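Local coordinates for putative PAS/PAC sensor protein (Nakamurella multipartita DSM 44233, PDB 6HMJ), which senses blue light through a flavin-binding light-oxygen-voltage domain and mediates RNA binding and translational regulation, with an ANTAR domain as the probable RNA-binding module, at residues G212-V217 with A309-L313; A245-V251 with Y263-F268; F328-P332 with H342-Y346. The contacts are given in a common frame with arbitrary orientation. Residues are numbered along the deposited sequence.

Contact 1. Residues G212-V217 with A309-L313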
loop_
_atom_site.group_PDB
_atom_site.type_symbol
_atom_site.label_atom_id
_atom_site.label_comp_id
_atom_site.label_asym_id
_atom_site.label_seq_id
_atom_site.Cartn_x
_atom_site.Cartn_y
_atom_site.Cartn_z
ATOM N N GLY A 212 -25.124 -2.296 18.600
ATOM C CA GLY A 212 -25.482 -3.562 17.979
ATOM C C GLY A 212 -26.967 -3.652 17.705
ATOM O O GLY A 212 -27.609 -2.665 17.333
ATOM N N TRP A 213 -27.523 -4.844 17.899
ATOM C CA TRP A 213 -28.929 -5.088 17.588
ATOM C C TRP A 213 -29.337 -6.451 18.143
ATOM O O TRP A 213 -28.514 -7.208 18.670
ATOM C CB TRP A 213 -29.183 -5.014 16.080
ATOM C CG TRP A 213 -28.102 -5.641 15.242
ATOM C CD1 TRP A 213 -27.119 -4.990 14.556
ATOM C CD2 TRP A 213 -27.895 -7.041 15.005
ATOM N NE1 TRP A 213 -26.315 -5.895 13.905
ATOM C CE2 TRP A 213 -26.770 -7.161 14.165
ATOM C CE3 TRP A 213 -28.552 -8.204 15.420
ATOM C CZ2 TRP A 213 -26.287 -8.394 13.732
ATOM C CZ3 TRP A 213 -28.068 -9.432 14.987
ATOM C CH2 TRP A 213 -26.947 -9.514 14.154
ATOM N N THR A 214 -30.630 -6.749 18.015
ATOM C CA THR A 214 -31.209 -8.035 18.382
ATOM C C THR A 214 -32.328 -8.324 17.388
ATOM O O THR A 214 -33.186 -7.464 17.163
ATOM C CB THR A 214 -31.759 -8.021 19.816
ATOM O OG1 THR A 214 -30.689 -7.816 20.749
ATOM C CG2 THR A 214 -32.462 -9.329 20.143
ATOM N N VAL A 215 -32.316 -9.514 16.795
ATOM C CA VAL A 215 -33.292 -9.870 15.765
ATOM C C VAL A 215 -33.794 -11.284 16.004
ATOM O O VAL A 215 -33.120 -12.103 16.644
ATOM C CB VAL A 215 -32.694 -9.766 14.348
ATOM C CG1 VAL A 215 -32.180 -8.362 14.088
ATOM C CG2 VAL A 215 -31.585 -10.795 14.160
ATOM N N PRO A 216 -34.972 -11.603 15.482
ATOM C CA PRO A 216 -35.523 -12.955 15.619
ATOM C C PRO A 216 -34.850 -13.904 14.632
ATOM O O PRO A 216 -33.997 -13.514 13.837
ATOM C CB PRO A 216 -37.007 -12.761 15.310
ATOM C CG PRO A 216 -37.039 -11.614 14.373
ATOM C CD PRO A 216 -35.906 -10.703 14.778
ATOM N N VAL A 217 -35.255 -15.169 14.691
ATOM C CA VAL A 217 -34.695 -16.217 13.845
ATOM C C VAL A 217 -35.754 -16.643 12.839
ATOM O O VAL A 217 -36.894 -16.943 13.215
ATOM C CB VAL A 217 -34.218 -17.416 14.682
ATOM C CG1 VAL A 217 -33.798 -18.565 13.780
ATOM C CG2 VAL A 217 -33.077 -17.003 15.592
ATOM N N ALA A 309 -36.504 -17.172 19.949
ATOM C CA ALA A 309 -35.169 -17.416 19.420
ATOM C C ALA A 309 -34.705 -16.146 18.717
ATOM O O ALA A 309 -35.396 -15.640 17.826
ATOM C CB ALA A 309 -35.166 -18.600 18.455
ATOM N N VAL A 310 -33.546 -15.625 19.124
ATOM C CA VAL A 310 -33.036 -14.371 18.591
ATOM C C VAL A 310 -31.528 -14.465 18.418
ATOM O O VAL A 310 -30.849 -15.257 19.074
ATOM C CB VAL A 310 -33.372 -13.165 19.502
ATOM C CG1 VAL A 310 -34.872 -13.043 19.700
ATOM C CG2 VAL A 310 -32.654 -13.293 20.844
ATOM N N THR A 311 -31.014 -13.636 17.515
ATOM C CA THR A 311 -29.583 -13.432 17.349
ATOM C C THR A 311 -29.261 -12.000 17.751
ATOM O O THR A 311 -29.959 -11.067 17.340
ATOM C CB THR A 311 -29.144 -13.692 15.908
ATOM O OG1 THR A 311 -29.457 -15.044 15.547
ATOM C CG2 THR A 311 -27.644 -13.463 15.760
ATOM N N THR A 312 -28.215 -11.830 18.552
ATOM C CA THR A 312 -27.854 -10.525 19.085
ATOM C C THR A 312 -26.407 -10.216 18.746
ATOM O O THR A 312 -25.525 -11.055 18.949
ATOM C CB THR A 312 -28.059 -10.472 20.602
ATOM O OG1 THR A 312 -29.462 -10.400 20.891
ATOM C CG2 THR A 312 -27.353 -9.266 21.212
ATOM N N LEU A 313 -26.171 -9.016 18.226
ATOM C CA LEU A 313 -24.830 -8.470 18.077
ATOM C C LEU A 313 -24.617 -7.445 19.182
ATOM O O LEU A 313 -25.461 -6.566 19.389
ATOM C CB LEU A 313 -24.644 -7.829 16.702
ATOM C CG LEU A 313 -23.271 -7.219 16.418
ATOM C CD1 LEU A 313 -22.189 -8.293 16.451
ATOM C CD2 LEU A 313 -23.267 -6.488 15.081
#

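Contact 2. Residues A245-V251 with Y263-F268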
loop_
_atom_site.group_PDB
_atom_site.type_symbol
_atom_site.label_atom_id
_atom_site.label_comp_id
_atom_site.label_asym_id
_atom_site.label_seq_id
_atom_site.Cartn_x
_atom_site.Cartn_y
_atom_site.Cartn_z
ATOM N N ALA A 245 -16.317 -28.990 20.519
ATOM C CA ALA A 245 -16.675 -28.085 19.436
ATOM C C ALA A 245 -15.833 -26.819 19.511
ATOM O O ALA A 245 -15.557 -26.300 20.596
ATOM C CB ALA A 245 -18.161 -27.735 19.499
ATOM N N SER A 246 -15.424 -26.317 18.340
ATOM C CA SER A 246 -14.526 -25.172 18.266
ATOM C C SER A 246 -15.210 -23.837 18.532
ATOM O O SER A 246 -14.508 -22.833 18.697
ATOM C CB SER A 246 -13.858 -25.115 16.891
ATOM O OG SER A 246 -14.821 -25.123 15.853
ATOM N N VAL A 247 -16.537 -23.792 18.585
ATOM C CA VAL A 247 -17.253 -22.551 18.842
ATOM C C VAL A 247 -17.848 -22.614 20.244
ATOM O O VAL A 247 -18.078 -23.689 20.808
ATOM C CB VAL A 247 -18.350 -22.272 17.789
ATOM C CG1 VAL A 247 -17.730 -22.095 16.418
ATOM C CG2 VAL A 247 -19.388 -23.386 17.767
ATOM N N ALA A 248 -18.111 -21.437 20.804
ATOM C CA ALA A 248 -18.522 -21.350 22.197
ATOM C C ALA A 248 -19.951 -21.837 22.368
ATOM O O ALA A 248 -20.830 -21.541 21.554
ATOM C CB ALA A 248 -18.399 -19.912 22.701
ATOM N N ILE A 249 -20.178 -22.594 23.440
ATOM C CA ILE A 249 -21.503 -23.079 23.804
ATOM C C ILE A 249 -21.718 -22.794 25.284
ATOM O O ILE A 249 -20.848 -23.089 26.112
ATOM C CB ILE A 249 -21.657 -24.585 23.511
ATOM C CG1 ILE A 249 -21.358 -24.865 22.035
ATOM C CG2 ILE A 249 -23.063 -25.064 23.892
ATOM C CD1 ILE A 249 -21.399 -26.330 21.662
ATOM N N THR A 250 -22.867 -22.208 25.612
ATOM C CA THR A 250 -23.223 -21.918 26.992
ATOM C C THR A 250 -24.691 -22.256 27.211
ATOM O O THR A 250 -25.508 -22.185 26.286
ATOM C CB THR A 250 -22.963 -20.448 27.349
ATOM O OG1 THR A 250 -23.644 -19.600 26.417
ATOM C CG2 THR A 250 -21.473 -20.147 27.313
ATOM N N VAL A 251 -25.017 -22.630 28.443
ATOM C CA VAL A 251 -26.390 -22.924 28.838
ATOM C C VAL A 251 -26.707 -22.140 30.103
ATOM O O VAL A 251 -25.901 -22.112 31.041
ATOM C CB VAL A 251 -26.619 -24.430 29.067
ATOM C CG1 VAL A 251 -28.085 -24.699 29.386
ATOM C CG2 VAL A 251 -26.173 -25.233 27.850
ATOM N N TYR A 263 -23.629 -24.161 32.170
ATOM C CA TYR A 263 -22.651 -24.859 31.350
ATOM C C TYR A 263 -21.898 -23.863 30.479
ATOM O O TYR A 263 -22.461 -22.869 30.012
ATOM C CB TYR A 263 -23.290 -25.924 30.453
ATOM C CG TYR A 263 -22.276 -26.582 29.547
ATOM C CD1 TYR A 263 -21.417 -27.560 30.029
ATOM C CD2 TYR A 263 -22.157 -26.205 28.216
ATOM C CE1 TYR A 263 -20.478 -28.153 29.209
ATOM C CE2 TYR A 263 -21.223 -26.793 27.388
ATOM C CZ TYR A 263 -20.385 -27.764 27.886
ATOM O OH TYR A 263 -19.453 -28.350 27.058
ATOM N N ALA A 264 -20.617 -24.155 30.253
ATOM C CA ALA A 264 -19.784 -23.364 29.350
ATOM C C ALA A 264 -18.617 -24.231 28.905
ATOM O O ALA A 264 -17.881 -24.757 29.749
ATOM C CB ALA A 264 -19.287 -22.089 30.031
ATOM N N ASN A 265 -18.446 -24.387 27.599
ATOM C CA ASN A 265 -17.428 -25.278 27.051
ATOM C C ASN A 265 -16.106 -24.545 26.897
ATOM O O ASN A 265 -16.038 -23.315 26.970
ATOM C CB ASN A 265 -17.910 -25.845 25.717
ATOM C CG ASN A 265 -17.995 -24.790 24.625
ATOM O OD1 ASN A 265 -17.845 -23.598 24.881
ATOM N ND2 ASN A 265 -18.253 -25.232 23.399
ATOM N N PRO A 266 -15.014 -25.282 26.677
ATOM C CA PRO A 266 -13.697 -24.626 26.587
ATOM C C PRO A 266 -13.602 -23.580 25.488
ATOM O O PRO A 266 -12.857 -22.603 25.645
ATOM C CB PRO A 266 -12.738 -25.798 26.332
ATOM C CG PRO A 266 -13.443 -26.991 26.884
ATOM C CD PRO A 266 -14.903 -26.751 26.625
ATOM N N ALA A 267 -14.319 -23.751 24.374
ATOM C CA ALA A 267 -14.302 -22.731 23.332
ATOM C C ALA A 267 -14.779 -21.395 23.880
ATOM O O ALA A 267 -14.278 -20.334 23.488
ATOM C CB ALA A 267 -15.169 -23.165 22.151
ATOM N N PHE A 268 -15.749 -21.428 24.794
ATOM C CA PHE A 268 -16.158 -20.212 25.484
ATOM C C PHE A 268 -15.028 -19.683 26.358
ATOM O O PHE A 268 -14.810 -18.468 26.437
ATOM C CB PHE A 268 -17.409 -20.484 26.318
ATOM C CG PHE A 268 -17.905 -19.293 27.081
ATOM C CD1 PHE A 268 -17.482 -19.062 28.379
ATOM C CD2 PHE A 268 -18.802 -18.410 26.505
ATOM C CE1 PHE A 268 -17.938 -17.970 29.087
ATOM C CE2 PHE A 268 -19.263 -17.316 27.207
ATOM C CZ PHE A 268 -18.829 -17.096 28.503
HETATM O O HOH W 1 -15.300 -26.232 23.162
#

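Contact 3. Residues F328-P332 with H342-Y346. With FMN (flavin mononucleotide), chain E.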
loop_
_atom_site.group_PDB
_atom_site.type_symbol
_atom_site.label_atom_id
_atom_site.label_comp_id
_atom_site.label_asym_id
_atom_site.label_seq_id
_atom_site.Cartn_x
_atom_site.Cartn_y
_atom_site.Cartn_z
ATOM N N PHE A 328 -24.089 -13.598 19.207
ATOM C CA PHE A 328 -24.480 -14.826 19.883
ATOM C C PHE A 328 -25.962 -15.083 19.658
ATOM O O PHE A 328 -26.788 -14.176 19.805
ATOM C CB PHE A 328 -24.149 -14.778 21.384
ATOM C CG PHE A 328 -24.985 -13.814 22.176
ATOM C CD1 PHE A 328 -26.230 -14.182 22.657
ATOM C CD2 PHE A 328 -24.501 -12.557 22.482
ATOM C CE1 PHE A 328 -26.992 -13.297 23.400
ATOM C CE2 PHE A 328 -25.256 -11.669 23.227
ATOM C CZ PHE A 328 -26.502 -12.041 23.687
ATOM N N HIS A 329 -26.286 -16.319 19.298
ATOM C CA HIS A 329 -27.663 -16.737 19.084
ATOM C C HIS A 329 -28.220 -17.336 20.371
ATOM O O HIS A 329 -27.515 -18.041 21.099
ATOM C CB HIS A 329 -27.725 -17.750 17.939
ATOM C CG HIS A 329 -29.067 -18.385 17.753
ATOM N ND1 HIS A 329 -29.275 -19.737 17.920
ATOM C CD2 HIS A 329 -30.265 -17.861 17.401
ATOM C CE1 HIS A 329 -30.545 -20.018 17.689
ATOM N NE2 HIS A 329 -31.168 -18.898 17.372
ATOM N N LEU A 330 -29.484 -17.036 20.655
ATOM C CA LEU A 330 -30.166 -17.526 21.845
ATOM C C LEU A 330 -31.262 -18.485 21.403
ATOM O O LEU A 330 -32.187 -18.087 20.685
ATOM C CB LEU A 330 -30.756 -16.376 22.662
ATOM C CG LEU A 330 -29.765 -15.511 23.442
ATOM C CD1 LEU A 330 -30.463 -14.274 23.975
ATOM C CD2 LEU A 330 -29.122 -16.287 24.575
ATOM N N SER A 331 -31.157 -19.740 21.833
ATOM C CA SER A 331 -32.099 -20.779 21.441
ATOM C C SER A 331 -32.806 -21.310 22.679
ATOM O O SER A 331 -32.133 -21.794 23.606
ATOM C CB SER A 331 -31.369 -21.910 20.712
ATOM O OG SER A 331 -32.286 -22.738 20.022
ATOM N N PRO A 332 -34.132 -21.226 22.768
ATOM C CA PRO A 332 -34.818 -21.725 23.965
ATOM C C PRO A 332 -34.986 -23.235 23.934
ATOM O O PRO A 332 -35.169 -23.846 22.878
ATOM C CB PRO A 332 -36.179 -21.016 23.909
ATOM C CG PRO A 332 -36.418 -20.805 22.457
ATOM C CD PRO A 332 -35.062 -20.548 21.845
ATOM N N HIS A 342 -34.366 -23.820 30.006
ATOM C CA HIS A 342 -33.017 -23.323 29.768
ATOM C C HIS A 342 -32.972 -22.514 28.474
ATOM O O HIS A 342 -33.933 -22.468 27.700
ATOM C CB HIS A 342 -31.978 -24.455 29.681
ATOM C CG HIS A 342 -31.802 -25.227 30.951
ATOM N ND1 HIS A 342 -32.741 -26.121 31.417
ATOM C CD2 HIS A 342 -30.790 -25.241 31.852
ATOM C CE1 HIS A 342 -32.315 -26.656 32.546
ATOM N NE2 HIS A 342 -31.134 -26.137 32.833
ATOM N N TYR A 343 -31.829 -21.863 28.264
ATOM C CA TYR A 343 -31.490 -21.186 27.020
ATOM C C TYR A 343 -30.065 -21.570 26.654
ATOM O O TYR A 343 -29.203 -21.679 27.531
ATOM C CB TYR A 343 -31.591 -19.654 27.146
ATOM C CG TYR A 343 -32.806 -19.034 26.483
ATOM C CD1 TYR A 343 -34.006 -18.902 27.169
ATOM C CD2 TYR A 343 -32.747 -18.568 25.177
ATOM C CE1 TYR A 343 -35.112 -18.332 26.570
ATOM C CE2 TYR A 343 -33.847 -17.996 24.571
ATOM C CZ TYR A 343 -35.028 -17.880 25.274
ATOM O OH TYR A 343 -36.134 -17.315 24.683
ATOM N N ILE A 344 -29.819 -21.783 25.367
ATOM C CA ILE A 344 -28.481 -22.067 24.865
ATOM C C ILE A 344 -27.964 -20.823 24.159
ATOM O O ILE A 344 -28.712 -20.150 23.439
ATOM C CB ILE A 344 -28.461 -23.281 23.918
ATOM C CG1 ILE A 344 -29.179 -24.471 24.556
ATOM C CG2 ILE A 344 -27.019 -23.655 23.575
ATOM C CD1 ILE A 344 -29.338 -25.652 23.628
ATOM N N GLY A 345 -26.695 -20.515 24.378
ATOM C CA GLY A 345 -26.049 -19.375 23.742
ATOM C C GLY A 345 -24.819 -19.825 22.976
ATOM O O GLY A 345 -24.033 -20.632 23.474
ATOM N N TYR A 346 -24.661 -19.297 21.765
ATOM C CA TYR A 346 -23.540 -19.628 20.885
ATOM C C TYR A 346 -22.820 -18.329 20.539
ATOM O O TYR A 346 -23.197 -17.639 19.591
ATOM C CB TYR A 346 -24.020 -20.348 19.621
ATOM C CG TYR A 346 -25.028 -21.440 19.879
ATOM C CD1 TYR A 346 -26.373 -21.140 20.049
ATOM C CD2 TYR A 346 -24.639 -22.772 19.949
ATOM C CE1 TYR A 346 -27.301 -22.131 20.287
ATOM C CE2 TYR A 346 -25.559 -23.773 20.185
ATOM C CZ TYR A 346 -26.889 -23.447 20.355
ATOM O OH TYR A 346 -27.814 -24.439 20.591
HETATM N N1 FMN E . -25.057 -11.102 26.907
HETATM C C2 FMN E . -23.870 -10.652 26.446
HETATM O O2 FMN E . -23.640 -9.424 26.459
HETATM N N3 FMN E . -22.921 -11.476 25.969
HETATM C C4 FMN E . -23.078 -12.801 25.914
HETATM O O4 FMN E . -22.172 -13.535 25.465
HETATM C C4A FMN E . -24.349 -13.377 26.401
HETATM N N5 FMN E . -24.586 -14.702 26.383
HETATM C C5A FMN E . -25.762 -15.195 26.836
HETATM C C6 FMN E . -25.974 -16.569 26.797
HETATM C C7 FMN E . -27.166 -17.108 27.257
HETATM C C7M FMN E . -27.374 -18.598 27.209
HETATM C C8 FMN E . -28.225 -16.207 27.786
HETATM C C8M FMN E . -29.537 -16.748 28.290
HETATM C C9 FMN E . -28.018 -14.837 27.820
HETATM C C9A FMN E . -26.824 -14.286 27.366
HETATM N N10 FMN E . -26.582 -12.887 27.392
HETATM C C10 FMN E . -25.352 -12.418 26.909
HETATM C "C1'" FMN E . -27.552 -11.899 27.876
HETATM C "C2'" FMN E . -27.287 -11.553 29.327
HETATM O "O2'" FMN E . -26.838 -12.701 30.050
HETATM C "C3'" FMN E . -28.567 -11.029 29.949
HETATM O "O3'" FMN E . -29.583 -12.038 29.842
HETATM C "C4'" FMN E . -29.086 -9.764 29.282
HETATM O "O4'" FMN E . -28.096 -8.737 29.331
HETATM C "C5'" FMN E . -30.358 -9.379 30.022
HETATM O "O5'" FMN E . -30.362 -8.008 30.396
HETATM P P FMN E . -30.033 -7.609 31.916
HETATM O O1P FMN E . -30.119 -6.105 31.877
HETATM O O2P FMN E . -31.122 -8.292 32.710
HETATM O O3P FMN E . -28.669 -8.193 32.190
HETATM O O HOH W 2 -23.984 -17.076 17.155
#

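Contact 1. Residues G212-V217 with A309-L313
W213, L313 and T311 have the most surface covered here. They lie on one face of an antiparallel pair formed by strand 213-216 and the start of strand 310-317. The W213 indole lies flat against L313: L313 CB sits 3.5 Å from the centroid of the six-membered ring of W213, a CH-pi contact over the ring face. The edge of the indole reaches T311: W213 CZ3 is 3.4 Å from T311 O. In the two hydrogen-bonded pairs, W213 N donates to L313 O (3.1 Å) and V215 N to T311 O (2.9 Å); L313 N returns to W213 O (3.0 Å) and T311 N to V215 O (2.7 Å). On the other face, covered by helix 294-305, T214 OG1 and T312 OG1 share a hydrogen bond of 2.9 Å. Strand 213-216 is outermost in the PAS sheet within this chain. So backbone bonds set the register, and the side chains add an apolar cover on the W213 face and a polar link on the T214 face.

Contact 2. Residues A245-V251 with Y263-F268
N265 is the bump that fills the bend of 245-251. Its amide points into the hollow under the backbone of V247 to I249. There ND2 of N265 donates to V247 O (3.0 Å) and also bonds to A242 O of helix 234-244; OD1 of N265 accepts from I249 N (2.9 Å). The same OD1 accepts from F268 N (3.0 Å), so N265 is also the N-cap of helix 266-272. The methyl of A267 plugs the neighbouring curve, with CB 3.2 Å from V247 O. A water bridges the two segments, donating to A245 O and accepting from A267 N. A248 CB meets F268 CB at 3.8 Å. T250 CG2 rests over the F268 ring, 3.7 Å from its centroid, a CH-pi contact. On the opposite face of the hairpin V251 CB packs on Y263 CB at 3.9 Å. V251 N donates to Y263 O (3.0 Å). The hairpin of strands 250-253 and 261-264 belongs to the FMN-binding PAS domain. T250 also touches FMN, and its hydroxyl bonds to FMN-binding Q347. The N265 amide thus ties the approach to strand 250-253 to the start of helix 266-272; apolar contacts follow at A248, T250 and V251.

Contact 3. Residues F328-P332 with H342-Y346
F328 lays its ring over the flavin, with F328 CZ 3.4 Å from C10 of FMN. Two residues on, L330 CD2 comes within 3.3 Å of C8 of FMN. Across the strand pair the backbone of G345 lies against the same ligand, its N 3.5 Å from C7M of FMN. A side chain there would collide with the flavin. The strands form an antiparallel hairpin in the PAS sheet, and the face carrying F328, L330 and Y343 forms one wall of the light-oxygen-voltage chromophore pocket. S331 N donates to I344 O (3.0 Å) and I344 N to S331 O (2.9 Å). Y346 N donates to H329 O (3.2 Å); the return bond from H329 N to Y346 O is weak at 3.4 Å. Beyond the flavin P332 CB sits over the Y343 ring, 3.9 Å from its centroid, a CH-pi contact. On the reverse face H329 and Y346 meet rim to rim, and S331 OG bonds to D244 of the second subunit.

All three contacts belong to the C-terminal PAS sheet. From the N terminus, 212-217 comes first but waits for 309-313, 92 residues on, to close contact 1. Contact 2 opens and closes within that span, joining 245-251 to 263-268 across the loop between strands 250-253 and 261-264. Contact 3 follows in series, closing the hairpin between 328-332 and 342-346. Its two strands are the middle pair in the order of the sheet. Strand 323-334 pairs with strand 310-317 of contact 1, through V310 O to L330 N. Strand 340-346 pairs with strand 250-253 of contact 2, through T250 O to G345 N. Contacts 1 and 2 do not touch. Contacts 2 and 3 both reach the second subunit.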